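Local coordinates for uncharacterized protein AsqI (Emericella nidulans, PDB 5YY3), which is a zinc-dependent cyclopenase of the tyrosinase family that converts 4'-methoxycyclopenin into 4'-methoxyviridicatin in aspoquinolone biosynthesis, at residues G169-R177 with R224-P235; A460-E468 with P558-G566. All coordinates share one frame; numbering follows the deposited sequence.

Contact 1 lies within the hemocyanin-type metal-binding domain and contact 2 within the Ig-like domain, their centres about 14 Å apart. They illustrate how two domains can be joined through residues that also pack inside each of them. R224 NH1 reaches M562 O at 2.9 Å and E228 OE1 accepts from V565 N at 3.1 Å, both probable hydrogen bonds, while C231 packs on V565; Y175 and L462 also touch. Both contacts lie close to the zinc site without supplying its annotated ligands: the side chains of W176 and L561 each lie about 10 Å from that of the zinc ligand H186, and the side chain of Y225 lies about 10 Å from that of H218.

Contact 1 of 2, residues G169-R177 with R224-P235; sequences GHALLSYWR and RYETESLCWSLP
P235 O is held by two donors from opposite faces of its carbonyl plane: H170 NE2, at 2.8 Å with an almost straight N-H...O angle of 169°, and S229 OG. The acceptor lies in the plane of the imidazole, whose edge therefore faces the 224-235 segment. R177 ties H170 to the helix instead. Its NH1 donates to Y225 OH at 2.9 Å, with that oxygen in the guanidinium plane, and to H170 O at 2.8 Å. Y225 stands on helix 210-231, the tyrosinase-family helix that carries the zinc ligand H218; a Schellman motif with S233 as C-prime residue ends that helix and turns L234 back, so that its CD1 meets L173 CG tip to tip. L173 CD2 lies 3.6 Å from W232 CD1. Set between backbone N and carbonyl carbon (chi1 71°), the Y175 ring carries OH to W232 NE1, which donates in its indole plane at 2.8 Å and 174°. The hydroxyl is placed to donate to E228 OE2, but the modelled 2.4 Å is too short to be trusted. E228 CG sits over the five-membered ring of W176, 4.0 Å from its centroid, in a CH-pi contact, and a water accepts from W176 NE1 and reaches E228 OE1.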
ATOM      1  N   GLY A 169       7.337   4.659   6.397  1.00 31.21           N
ATOM      2  CA  GLY A 169       8.740   4.948   6.161  1.00 25.70           C
ATOM      3  C   GLY A 169       9.572   3.719   5.845  1.00 29.96           C
ATOM      4  O   GLY A 169       9.252   2.948   4.935  1.00 30.19           O
ATOM      5  N   HIS A 170      10.643   3.532   6.611  1.00 24.56           N
ATOM      6  CA  HIS A 170      11.516   2.387   6.435  1.00 26.91           C
ATOM      7  C   HIS A 170      11.336   1.376   7.577  1.00 26.89           C
ATOM      8  O   HIS A 170      12.288   0.697   7.968  1.00 24.82           O
ATOM      9  CB  HIS A 170      12.980   2.841   6.350  1.00 33.27           C
ATOM     10  CG  HIS A 170      13.331   3.554   5.078  1.00 27.47           C
ATOM     11  ND1 HIS A 170      13.295   4.928   4.957  1.00 27.41           N
ATOM     12  CD2 HIS A 170      13.747   3.082   3.877  1.00 27.10           C
ATOM     13  CE1 HIS A 170      13.667   5.271   3.734  1.00 29.51           C
ATOM     14  NE2 HIS A 170      13.950   4.168   3.058  1.00 24.52           N
ATOM     15  N   ALA A 171      10.120   1.277   8.116  1.00 24.47           N
ATOM     16  CA  ALA A 171       9.868   0.349   9.219  1.00 24.18           C
ATOM     17  C   ALA A 171      10.119  -1.105   8.812  1.00 25.52           C
ATOM     18  O   ALA A 171      10.525  -1.927   9.637  1.00 26.50           O
ATOM     19  CB  ALA A 171       8.453   0.509   9.739  1.00 22.42           C
ATOM     20  N   LEU A 172       9.884  -1.432   7.547  1.00 22.52           N
ATOM     21  CA  LEU A 172      10.069  -2.808   7.107  1.00 23.31           C
ATOM     22  C   LEU A 172      11.522  -3.273   7.262  1.00 24.77           C
ATOM     23  O   LEU A 172      11.778  -4.476   7.425  1.00 25.49           O
ATOM     24  CB  LEU A 172       9.601  -2.975   5.655  1.00 27.16           C
ATOM     25  CG  LEU A 172       8.075  -3.026   5.437  1.00 25.28           C
ATOM     26  CD1 LEU A 172       7.733  -3.226   3.957  1.00 24.45           C
ATOM     27  CD2 LEU A 172       7.416  -4.112   6.299  1.00 20.05           C
ATOM     28  N   LEU A 173      12.458  -2.327   7.225  1.00 22.69           N
ATOM     29  CA  LEU A 173      13.900  -2.627   7.296  1.00 23.31           C
ATOM     30  C   LEU A 173      14.374  -2.912   8.721  1.00 23.58           C
ATOM     31  O   LEU A 173      15.548  -3.181   8.969  1.00 22.48           O
ATOM     32  CB  LEU A 173      14.709  -1.466   6.736  1.00 21.36           C
ATOM     33  CG  LEU A 173      14.459  -1.228   5.248  1.00 25.25           C
ATOM     34  CD1 LEU A 173      15.358  -0.095   4.732  1.00 19.93           C
ATOM     35  CD2 LEU A 173      14.704  -2.536   4.492  1.00 21.48           C
ATOM     36  N   SER A 174      13.448  -2.820   9.657  1.00 23.12           N
ATOM     37  CA  SER A 174      13.711  -3.121  11.051  1.00 21.73           C
ATOM     38  C   SER A 174      14.469  -4.450  11.254  1.00 19.67           C
ATOM     39  O   SER A 174      15.331  -4.538  12.123  1.00 22.67           O
ATOM     40  CB  SER A 174      12.356  -3.085  11.801  1.00 24.87           C
ATOM     41  OG  SER A 174      12.243  -4.116  12.751  1.00 28.19           O
ATOM     42  N   TYR A 175      14.168  -5.469  10.449  1.00 18.49           N
ATOM     43  CA  TYR A 175      14.851  -6.775  10.586  1.00 21.38           C
ATOM     44  C   TYR A 175      16.367  -6.635  10.394  1.00 21.50           C
ATOM     45  O   TYR A 175      17.178  -7.315  11.032  1.00 20.85           O
ATOM     46  CB  TYR A 175      14.301  -7.815   9.584  1.00 19.92           C
ATOM     47  CG  TYR A 175      14.688  -7.545   8.138  1.00 19.41           C
ATOM     48  CD1 TYR A 175      13.898  -6.730   7.323  1.00 17.58           C
ATOM     49  CD2 TYR A 175      15.844  -8.099   7.590  1.00 17.38           C
ATOM     50  CE1 TYR A 175      14.256  -6.474   6.007  1.00 16.44           C
ATOM     51  CE2 TYR A 175      16.214  -7.840   6.288  1.00 19.54           C
ATOM     52  CZ  TYR A 175      15.416  -7.032   5.492  1.00 16.90           C
ATOM     53  OH  TYR A 175      15.792  -6.778   4.183  1.00 20.33           O
ATOM     54  N   TRP A 176      16.737  -5.726   9.510  1.00 20.42           N
ATOM     55  CA  TRP A 176      18.122  -5.491   9.187  1.00 20.04           C
ATOM     56  C   TRP A 176      18.764  -4.605  10.260  1.00 23.69           C
ATOM     57  O   TRP A 176      19.857  -4.899  10.737  1.00 25.59           O
ATOM     58  CB  TRP A 176      18.205  -4.845   7.809  1.00 19.67           C
ATOM     59  CG  TRP A 176      19.478  -4.997   7.060  1.00 18.03           C
ATOM     60  CD1 TRP A 176      19.788  -5.989   6.189  1.00 17.73           C
ATOM     61  CD2 TRP A 176      20.589  -4.077   7.043  1.00 18.48           C
ATOM     62  NE1 TRP A 176      21.032  -5.764   5.641  1.00 19.34           N
ATOM     63  CE2 TRP A 176      21.541  -4.600   6.147  1.00 17.04           C
ATOM     64  CE3 TRP A 176      20.861  -2.873   7.697  1.00 17.67           C
ATOM     65  CZ2 TRP A 176      22.759  -3.959   5.893  1.00 19.84           C
ATOM     66  CZ3 TRP A 176      22.082  -2.237   7.445  1.00 18.57           C
ATOM     67  CH2 TRP A 176      23.012  -2.787   6.556  1.00 16.39           C
ATOM     68  N   ARG A 177      18.087  -3.532  10.654  1.00 20.12           N
ATOM     69  CA  ARG A 177      18.669  -2.622  11.656  1.00 21.14           C
ATOM     70  C   ARG A 177      18.735  -3.237  13.057  1.00 25.68           C
ATOM     71  O   ARG A 177      19.654  -2.932  13.831  1.00 19.93           O
ATOM     72  CB  ARG A 177      17.888  -1.314  11.706  1.00 20.70           C
ATOM     73  CG  ARG A 177      17.885  -0.522  10.385  1.00 21.56           C
ATOM     74  CD  ARG A 177      17.257   0.862  10.595  1.00 19.74           C
ATOM     75  NE  ARG A 177      15.973   0.740  11.279  1.00 24.35           N
ATOM     76  CZ  ARG A 177      14.782   0.864  10.690  1.00 21.72           C
ATOM     77  NH1 ARG A 177      14.682   1.154   9.398  1.00 19.18           N
ATOM     78  NH2 ARG A 177      13.682   0.706  11.403  1.00 22.16           N
ATOM     79  N   ARG A 224      25.140  -0.674   1.794  1.00 18.49           N
ATOM     80  CA  ARG A 224      24.372  -1.875   2.066  1.00 15.07           C
ATOM     81  C   ARG A 224      22.922  -1.575   2.527  1.00 17.24           C
ATOM     82  O   ARG A 224      21.963  -2.195   2.043  1.00 17.39           O
ATOM     83  CB  ARG A 224      25.101  -2.721   3.110  1.00 16.66           C
ATOM     84  CG  ARG A 224      26.385  -3.379   2.592  1.00 21.30           C
ATOM     85  CD  ARG A 224      26.984  -4.279   3.663  1.00 21.46           C
ATOM     86  NE  ARG A 224      28.186  -4.972   3.210  1.00 22.68           N
ATOM     87  CZ  ARG A 224      28.181  -6.184   2.667  1.00 20.74           C
ATOM     88  NH1 ARG A 224      27.033  -6.829   2.495  1.00 23.39           N
ATOM     89  NH2 ARG A 224      29.314  -6.745   2.274  1.00 23.41           N
ATOM     90  N   TYR A 225      22.768  -0.642   3.467  1.00 18.22           N
ATOM     91  CA  TYR A 225      21.449  -0.226   3.928  1.00 17.90           C
ATOM     92  C   TYR A 225      20.575   0.308   2.794  1.00 20.36           C
ATOM     93  O   TYR A 225      19.376   0.007   2.709  1.00 19.78           O
ATOM     94  CB  TYR A 225      21.572   0.852   4.987  1.00 20.25           C
ATOM     95  CG  TYR A 225      20.247   1.236   5.635  1.00 24.47           C
ATOM     96  CD1 TYR A 225      19.512   0.299   6.356  1.00 21.13           C
ATOM     97  CD2 TYR A 225      19.740   2.535   5.531  1.00 21.25           C
ATOM     98  CE1 TYR A 225      18.310   0.644   6.975  1.00 20.59           C
ATOM     99  CE2 TYR A 225      18.532   2.895   6.151  1.00 18.04           C
ATOM    100  CZ  TYR A 225      17.823   1.933   6.865  1.00 20.78           C
ATOM    101  OH  TYR A 225      16.634   2.240   7.499  1.00 23.95           O
ATOM    102  N   GLU A 226      21.178   1.114   1.933  1.00 21.09           N
ATOM    103  CA  GLU A 226      20.437   1.712   0.843  1.00 22.63           C
ATOM    104  C   GLU A 226      20.086   0.649  -0.177  1.00 21.04           C
ATOM    105  O   GLU A 226      18.977   0.630  -0.701  1.00 24.88           O
ATOM    106  CB  GLU A 226      21.238   2.843   0.207  1.00 21.97           C
ATOM    107  CG  GLU A 226      21.180   4.123   1.025  1.00 24.02           C
ATOM    108  CD  GLU A 226      21.389   5.361   0.176  1.00 26.96           C
ATOM    109  OE1 GLU A 226      22.449   5.470  -0.478  1.00 36.40           O
ATOM    110  OE2 GLU A 226      20.497   6.232   0.160  1.00 25.28           O
ATOM    111  N   THR A 227      21.031  -0.248  -0.453  1.00 19.96           N
ATOM    112  CA  THR A 227      20.769  -1.345  -1.376  1.00 20.96           C
ATOM    113  C   THR A 227      19.656  -2.242  -0.825  1.00 21.00           C
ATOM    114  O   THR A 227      18.801  -2.718  -1.574  1.00 20.44           O
ATOM    115  CB  THR A 227      22.047  -2.163  -1.633  1.00 19.28           C
ATOM    116  OG1 THR A 227      23.018  -1.319  -2.276  1.00 17.86           O
ATOM    117  CG2 THR A 227      21.761  -3.378  -2.508  1.00 16.46           C
ATOM    118  N   GLU A 228      19.666  -2.468   0.486  1.00 20.70           N
ATOM    119  CA  GLU A 228      18.643  -3.291   1.125  1.00 15.98           C
ATOM    120  C   GLU A 228      17.288  -2.611   0.970  1.00 20.12           C
ATOM    121  O   GLU A 228      16.264  -3.267   0.732  1.00 19.88           O
ATOM    122  CB  GLU A 228      18.957  -3.514   2.603  1.00 16.08           C
ATOM    123  CG  GLU A 228      18.127  -4.610   3.253  1.00 15.48           C
ATOM    124  CD  GLU A 228      18.687  -6.002   2.992  1.00 18.32           C
ATOM    125  OE1 GLU A 228      19.658  -6.128   2.208  1.00 18.00           O
ATOM    126  OE2 GLU A 228      18.157  -6.975   3.584  1.00 20.01           O
ATOM    127  N   SER A 229      17.291  -1.290   1.114  1.00 21.45           N
ATOM    128  CA  SER A 229      16.113  -0.479   0.842  1.00 20.44           C
ATOM    129  C   SER A 229      15.541  -0.696  -0.577  1.00 23.73           C
ATOM    130  O   SER A 229      14.341  -0.868  -0.746  1.00 21.28           O
ATOM    131  CB  SER A 229      16.445   0.995   1.050  1.00 19.36           C
ATOM    132  OG  SER A 229      15.263   1.728   1.336  1.00 27.82           O
ATOM    133  N   LEU A 230      16.403  -0.691  -1.586  1.00 23.02           N
ATOM    134  CA  LEU A 230      15.964  -0.852  -2.960  1.00 21.76           C
ATOM    135  C   LEU A 230      15.320  -2.211  -3.211  1.00 26.73           C
ATOM    136  O   LEU A 230      14.461  -2.351  -4.085  1.00 27.76           O
ATOM    137  CB  LEU A 230      17.142  -0.666  -3.912  1.00 26.05           C
ATOM    138  CG  LEU A 230      17.162   0.630  -4.712  1.00 35.20           C
ATOM    139  CD1 LEU A 230      16.777   1.779  -3.825  1.00 31.96           C
ATOM    140  CD2 LEU A 230      18.544   0.845  -5.299  1.00 34.79           C
ATOM    141  N   CYS A 231      15.742  -3.215  -2.450  1.00 21.91           N
ATOM    142  CA  CYS A 231      15.225  -4.562  -2.633  1.00 22.35           C
ATOM    143  C   CYS A 231      13.728  -4.621  -2.309  1.00 24.68           C
ATOM    144  O   CYS A 231      12.965  -5.358  -2.937  1.00 23.02           O
ATOM    145  CB  CYS A 231      16.013  -5.543  -1.766  1.00 20.62           C
ATOM    146  SG  CYS A 231      17.792  -5.601  -2.155  1.00 20.72           S
ATOM    147  N   TRP A 232      13.311  -3.830  -1.333  1.00 21.67           N
ATOM    148  CA  TRP A 232      11.907  -3.772  -0.988  1.00 23.49           C
ATOM    149  C   TRP A 232      11.208  -2.639  -1.724  1.00 23.64           C
ATOM    150  O   TRP A 232      10.049  -2.343  -1.454  1.00 24.72           O
ATOM    151  CB  TRP A 232      11.746  -3.602   0.517  1.00 20.48           C
ATOM    152  CG  TRP A 232      12.318  -4.729   1.294  1.00 22.32           C
ATOM    153  CD1 TRP A 232      13.525  -4.759   1.934  1.00 19.91           C
ATOM    154  CD2 TRP A 232      11.705  -6.003   1.527  1.00 21.82           C
ATOM    155  NE1 TRP A 232      13.696  -5.972   2.561  1.00 20.04           N
ATOM    156  CE2 TRP A 232      12.596  -6.755   2.327  1.00 19.32           C
ATOM    157  CE3 TRP A 232      10.484  -6.583   1.140  1.00 24.29           C
ATOM    158  CZ2 TRP A 232      12.306  -8.059   2.752  1.00 22.67           C
ATOM    159  CZ3 TRP A 232      10.198  -7.891   1.554  1.00 19.27           C
ATOM    160  CH2 TRP A 232      11.104  -8.608   2.354  1.00 21.24           C
ATOM    161  N   SER A 233      11.935  -2.003  -2.636  1.00 21.52           N
ATOM    162  CA  SER A 233      11.418  -0.886  -3.424  1.00 25.07           C
ATOM    163  C   SER A 233      11.091   0.326  -2.561  1.00 28.09           C
ATOM    164  O   SER A 233      10.209   1.101  -2.905  1.00 26.88           O
ATOM    165  CB  SER A 233      10.173  -1.301  -4.224  1.00 25.67           C
ATOM    166  OG  SER A 233      10.534  -2.060  -5.372  1.00 23.84           O
ATOM    167  N   LEU A 234      11.816   0.491  -1.453  1.00 27.41           N
ATOM    168  CA  LEU A 234      11.643   1.651  -0.579  1.00 25.93           C
ATOM    169  C   LEU A 234      12.552   2.812  -1.019  1.00 25.36           C
ATOM    170  O   LEU A 234      13.485   2.620  -1.789  1.00 28.19           O
ATOM    171  CB  LEU A 234      11.925   1.257   0.872  1.00 29.09           C
ATOM    172  CG  LEU A 234      11.061   0.111   1.401  1.00 29.58           C
ATOM    173  CD1 LEU A 234      11.446  -0.272   2.823  1.00 22.76           C
ATOM    174  CD2 LEU A 234       9.608   0.516   1.336  1.00 25.90           C
ATOM    175  N   PRO A 235      12.261   4.030  -0.563  1.00 25.24           N
ATOM    176  CA  PRO A 235      13.112   5.125  -1.030  1.00 27.61           C
ATOM    177  C   PRO A 235      14.556   5.067  -0.532  1.00 25.47           C
ATOM    178  O   PRO A 235      14.872   4.407   0.463  1.00 25.19           O
ATOM    179  CB  PRO A 235      12.397   6.384  -0.496  1.00 30.51           C
ATOM    180  CG  PRO A 235      11.317   5.921   0.372  1.00 26.68           C
ATOM    181  CD  PRO A 235      10.999   4.513   0.029  1.00 29.69           C
TER
HETATM  182  O   HOH W   1      21.587  -7.637   3.543  1.00 20.71           O

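Contact 2 of 2, residues A460-E468 with P558-G566; sequences AKLGHEPYE and PQNLMLPVG
H464 CB rests 3.8 Å from L563 CD2, and the same methyl approaches CG as the ring leaves strand 461-475. This strand belongs to the sheet of the hemocyanin Ig-like domain, and the histidine packs there on the long loop between strands 523-528 and 571-580, at its 3-10 turn 559-561. ND1 turns back to its own chain and donates to E465 O at 2.7 Å (166°), from above the carbonyl plane: with CG between the backbone N and the carbonyl carbon (chi1 66°), the ring folds toward the following residue's carbonyl. CD2 lies 3.2 Å from Q559 O, and NE2 makes a weak, bent bond to the same oxygen at 3.0 Å, so the ND1 bond mainly fixes the ring's rotation. L563 lies between the rings of H464 and Y467, CD1 3.5 Å from Y467 CE2 and CD2 against H464 CB and CG. Along the strand, L462 splits its branches: CD2 touches L561 CD2 at 3.8 Å and CD1 touches V565 CG2. K461 carries its ammonium to E457, D179 and D181, and D179 also receives N560 ND2. The same ND2 donates to L462 O at 3.1 Å, with that oxygen 1° from the amide plane.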
ATOM      1  N   ALA A 460      12.161 -10.182  11.123  1.00 22.23           N
ATOM      2  CA  ALA A 460      12.809 -11.331  10.481  1.00 24.78           C
ATOM      3  C   ALA A 460      14.270 -11.464  10.919  1.00 22.95           C
ATOM      4  O   ALA A 460      14.829 -10.559  11.539  1.00 23.39           O
ATOM      5  CB  ALA A 460      12.734 -11.218   8.957  1.00 19.96           C
ATOM      6  N   LYS A 461      14.856 -12.617  10.617  1.00 20.70           N
ATOM      7  CA  LYS A 461      16.295 -12.825  10.698  1.00 22.54           C
ATOM      8  C   LYS A 461      16.783 -13.196   9.306  1.00 19.11           C
ATOM      9  O   LYS A 461      16.470 -14.283   8.823  1.00 23.41           O
ATOM     10  CB  LYS A 461      16.658 -13.935  11.692  1.00 24.37           C
ATOM     11  CG  LYS A 461      18.160 -14.238  11.770  1.00 20.66           C
ATOM     12  CD  LYS A 461      18.921 -13.053  12.372  1.00 24.31           C
ATOM     13  CE  LYS A 461      20.407 -13.330  12.513  1.00 22.66           C
ATOM     14  NZ  LYS A 461      21.079 -12.333  13.404  1.00 18.31           N
ATOM     15  N   LEU A 462      17.519 -12.301   8.657  1.00 18.99           N
ATOM     16  CA  LEU A 462      17.989 -12.553   7.298  1.00 20.22           C
ATOM     17  C   LEU A 462      19.085 -13.617   7.320  1.00 21.77           C
ATOM     18  O   LEU A 462      19.798 -13.785   8.312  1.00 22.21           O
ATOM     19  CB  LEU A 462      18.500 -11.271   6.649  1.00 18.03           C
ATOM     20  CG  LEU A 462      19.008 -11.411   5.203  1.00 22.15           C
ATOM     21  CD1 LEU A 462      17.889 -11.871   4.278  1.00 20.25           C
ATOM     22  CD2 LEU A 462      19.624 -10.116   4.682  1.00 13.67           C
ATOM     23  N   GLY A 463      19.202 -14.350   6.226  1.00 23.93           N
ATOM     24  CA  GLY A 463      20.267 -15.313   6.042  1.00 23.31           C
ATOM     25  C   GLY A 463      20.370 -15.594   4.560  1.00 24.45           C
ATOM     26  O   GLY A 463      19.540 -15.131   3.765  1.00 23.20           O
ATOM     27  N   HIS A 464      21.386 -16.347   4.162  1.00 24.07           N
ATOM     28  CA  HIS A 464      21.473 -16.722   2.763  1.00 26.55           C
ATOM     29  C   HIS A 464      22.011 -18.138   2.620  1.00 25.53           C
ATOM     30  O   HIS A 464      22.763 -18.615   3.477  1.00 25.49           O
ATOM     31  CB  HIS A 464      22.358 -15.735   2.004  1.00 21.15           C
ATOM     32  CG  HIS A 464      23.789 -15.769   2.438  1.00 23.75           C
ATOM     33  ND1 HIS A 464      24.689 -16.693   1.955  1.00 21.85           N
ATOM     34  CD2 HIS A 464      24.473 -15.007   3.326  1.00 23.41           C
ATOM     35  CE1 HIS A 464      25.867 -16.494   2.519  1.00 23.29           C
ATOM     36  NE2 HIS A 464      25.765 -15.473   3.352  1.00 22.44           N
ATOM     37  N   GLU A 465      21.621 -18.809   1.540  1.00 24.30           N
ATOM     38  CA  GLU A 465      22.206 -20.104   1.224  1.00 28.07           C
ATOM     39  C   GLU A 465      23.684 -19.888   0.961  1.00 24.40           C
ATOM     40  O   GLU A 465      24.071 -18.817   0.489  1.00 21.79           O
ATOM     41  CB  GLU A 465      21.534 -20.760   0.007  1.00 26.14           C
ATOM     42  CG  GLU A 465      20.054 -21.055   0.176  1.00 26.29           C
ATOM     43  CD  GLU A 465      19.752 -21.916   1.388  1.00 33.23           C
ATOM     44  OE1 GLU A 465      20.655 -22.661   1.841  1.00 36.18           O
ATOM     45  OE2 GLU A 465      18.601 -21.835   1.888  1.00 40.87           O
ATOM     46  N   PRO A 466      24.509 -20.902   1.271  1.00 24.80           N
ATOM     47  CA  PRO A 466      25.957 -20.814   1.068  1.00 25.02           C
ATOM     48  C   PRO A 466      26.308 -20.460  -0.374  1.00 25.99           C
ATOM     49  O   PRO A 466      25.758 -21.048  -1.310  1.00 28.07           O
ATOM     50  CB  PRO A 466      26.448 -22.219   1.425  1.00 24.18           C
ATOM     51  CG  PRO A 466      25.424 -22.711   2.403  1.00 26.82           C
ATOM     52  CD  PRO A 466      24.118 -22.169   1.913  1.00 21.59           C
ATOM     53  N   TYR A 467      27.196 -19.483  -0.547  1.00 23.48           N
ATOM     54  CA  TYR A 467      27.628 -19.098  -1.879  1.00 24.97           C
ATOM     55  C   TYR A 467      29.151 -19.131  -1.987  1.00 24.03           C
ATOM     56  O   TYR A 467      29.875 -19.280  -1.003  1.00 22.90           O
ATOM     57  CB  TYR A 467      27.090 -17.708  -2.267  1.00 17.94           C
ATOM     58  CG  TYR A 467      27.752 -16.537  -1.572  1.00 22.02           C
ATOM     59  CD1 TYR A 467      28.932 -15.985  -2.066  1.00 22.95           C
ATOM     60  CD2 TYR A 467      27.188 -15.961  -0.430  1.00 22.22           C
ATOM     61  CE1 TYR A 467      29.555 -14.918  -1.431  1.00 20.91           C
ATOM     62  CE2 TYR A 467      27.794 -14.870   0.209  1.00 21.94           C
ATOM     63  CZ  TYR A 467      28.981 -14.357  -0.299  1.00 22.77           C
ATOM     64  OH  TYR A 467      29.612 -13.287   0.319  1.00 26.38           O
ATOM     65  N   GLU A 468      29.620 -18.995  -3.208  1.00 21.70           N
ATOM     66  CA  GLU A 468      31.032 -18.918  -3.479  1.00 24.84           C
ATOM     67  C   GLU A 468      31.188 -18.013  -4.679  1.00 21.04           C
ATOM     68  O   GLU A 468      30.236 -17.778  -5.406  1.00 25.67           O
ATOM     69  CB  GLU A 468      31.614 -20.301  -3.767  1.00 26.81           C
ATOM     70  CG  GLU A 468      31.270 -20.775  -5.176  1.00 29.65           C
ATOM     71  CD  GLU A 468      31.745 -22.174  -5.481  1.00 38.23           C
ATOM     72  OE1 GLU A 468      31.607 -23.075  -4.606  1.00 34.69           O
ATOM     73  OE2 GLU A 468      32.266 -22.355  -6.610  1.00 36.35           O
ATOM     74  N   PRO A 558      28.374  -9.114   9.393  1.00 25.00           N
ATOM     75  CA  PRO A 558      27.728 -10.407   9.685  1.00 24.48           C
ATOM     76  C   PRO A 558      27.555 -11.292   8.424  1.00 23.79           C
ATOM     77  O   PRO A 558      27.129 -10.796   7.377  1.00 22.56           O
ATOM     78  CB  PRO A 558      26.366  -9.993  10.264  1.00 20.61           C
ATOM     79  CG  PRO A 558      26.568  -8.586  10.764  1.00 19.38           C
ATOM     80  CD  PRO A 558      27.566  -7.963   9.845  1.00 22.53           C
ATOM     81  N   GLN A 559      27.902 -12.571   8.526  1.00 21.26           N
ATOM     82  CA  GLN A 559      27.780 -13.495   7.392  1.00 24.66           C
ATOM     83  C   GLN A 559      26.337 -13.564   6.842  1.00 23.41           C
ATOM     84  O   GLN A 559      26.127 -13.604   5.626  1.00 21.57           O
ATOM     85  CB  GLN A 559      28.261 -14.898   7.802  1.00 25.61           C
ATOM     86  CG  GLN A 559      28.239 -15.939   6.680  1.00 21.39           C
ATOM     87  CD  GLN A 559      29.059 -15.500   5.478  1.00 23.86           C
ATOM     88  OE1 GLN A 559      30.277 -15.323   5.567  1.00 24.53           O
ATOM     89  NE2 GLN A 559      28.388 -15.298   4.348  1.00 21.70           N
ATOM     90  N   ASN A 560      25.353 -13.549   7.739  1.00 21.67           N
ATOM     91  CA  ASN A 560      23.952 -13.596   7.341  1.00 21.97           C
ATOM     92  C   ASN A 560      23.475 -12.352   6.586  1.00 22.22           C
ATOM     93  O   ASN A 560      22.419 -12.396   5.946  1.00 22.73           O
ATOM     94  CB  ASN A 560      23.058 -13.793   8.554  1.00 17.27           C
ATOM     95  CG  ASN A 560      23.051 -12.589   9.460  1.00 19.75           C
ATOM     96  OD1 ASN A 560      24.104 -12.121   9.875  1.00 22.79           O
ATOM     97  ND2 ASN A 560      21.863 -12.079   9.773  1.00 19.71           N
ATOM     98  N   LEU A 561      24.241 -11.257   6.647  1.00 19.95           N
ATOM     99  CA  LEU A 561      23.875 -10.038   5.925  1.00 20.72           C
ATOM    100  C   LEU A 561      24.790  -9.773   4.747  1.00 19.81           C
ATOM    101  O   LEU A 561      24.738  -8.690   4.166  1.00 21.83           O
ATOM    102  CB  LEU A 561      23.907  -8.807   6.853  1.00 16.18           C
ATOM    103  CG  LEU A 561      23.052  -8.864   8.107  1.00 16.50           C
ATOM    104  CD1 LEU A 561      23.127  -7.540   8.855  1.00 19.89           C
ATOM    105  CD2 LEU A 561      21.610  -9.209   7.747  1.00 17.87           C
ATOM    106  N   MET A 562      25.640 -10.737   4.399  1.00 21.76           N
ATOM    107  CA  MET A 562      26.634 -10.508   3.348  1.00 20.57           C
ATOM    108  C   MET A 562      25.961 -10.206   2.032  1.00 21.57           C
ATOM    109  O   MET A 562      26.422  -9.367   1.261  1.00 21.85           O
ATOM    110  CB  MET A 562      27.565 -11.711   3.203  1.00 22.04           C
ATOM    111  CG  MET A 562      28.687 -11.730   4.239  1.00 19.78           C
ATOM    112  SD  MET A 562      29.901 -10.439   3.922  1.00 23.31           S
ATOM    113  CE  MET A 562      30.632 -11.055   2.400  1.00 19.18           C
ATOM    114  N   LEU A 563      24.851 -10.887   1.780  1.00 21.79           N
ATOM    115  CA  LEU A 563      24.093 -10.658   0.556  1.00 21.96           C
ATOM    116  C   LEU A 563      22.948  -9.686   0.797  1.00 20.15           C
ATOM    117  O   LEU A 563      22.212  -9.838   1.768  1.00 21.06           O
ATOM    118  CB  LEU A 563      23.552 -11.984   0.019  1.00 18.28           C
ATOM    119  CG  LEU A 563      24.162 -12.704  -1.179  1.00 20.48           C
ATOM    120  CD1 LEU A 563      25.650 -12.569  -1.229  1.00 21.37           C
ATOM    121  CD2 LEU A 563      23.749 -14.163  -1.151  1.00 24.26           C
ATOM    122  N   PRO A 564      22.792  -8.687  -0.084  1.00 18.75           N
ATOM    123  CA  PRO A 564      21.524  -7.954  -0.089  1.00 19.58           C
ATOM    124  C   PRO A 564      20.371  -8.939  -0.216  1.00 19.28           C
ATOM    125  O   PRO A 564      20.552  -9.954  -0.865  1.00 17.98           O
ATOM    126  CB  PRO A 564      21.641  -7.061  -1.319  1.00 20.28           C
ATOM    127  CG  PRO A 564      23.128  -6.814  -1.440  1.00 17.99           C
ATOM    128  CD  PRO A 564      23.765  -8.117  -1.030  1.00 20.65           C
ATOM    129  N   VAL A 565      19.232  -8.657   0.407  1.00 19.43           N
ATOM    130  CA  VAL A 565      18.122  -9.604   0.480  1.00 22.34           C
ATOM    131  C   VAL A 565      17.586 -10.005  -0.921  1.00 23.03           C
ATOM    132  O   VAL A 565      17.138 -11.138  -1.118  1.00 20.70           O
ATOM    133  CB  VAL A 565      16.977  -9.030   1.371  1.00 18.74           C
ATOM    134  CG1 VAL A 565      16.380  -7.767   0.771  1.00 19.54           C
ATOM    135  CG2 VAL A 565      15.885 -10.072   1.644  1.00 16.20           C
ATOM    136  N   GLY A 566      17.658  -9.094  -1.892  1.00 19.48           N
ATOM    137  CA  GLY A 566      17.201  -9.385  -3.238  1.00 19.42           C
ATOM    138  C   GLY A 566      15.696  -9.282  -3.407  1.00 20.93           C
ATOM    139  O   GLY A 566      14.994  -8.747  -2.544  1.00 21.47           O
TER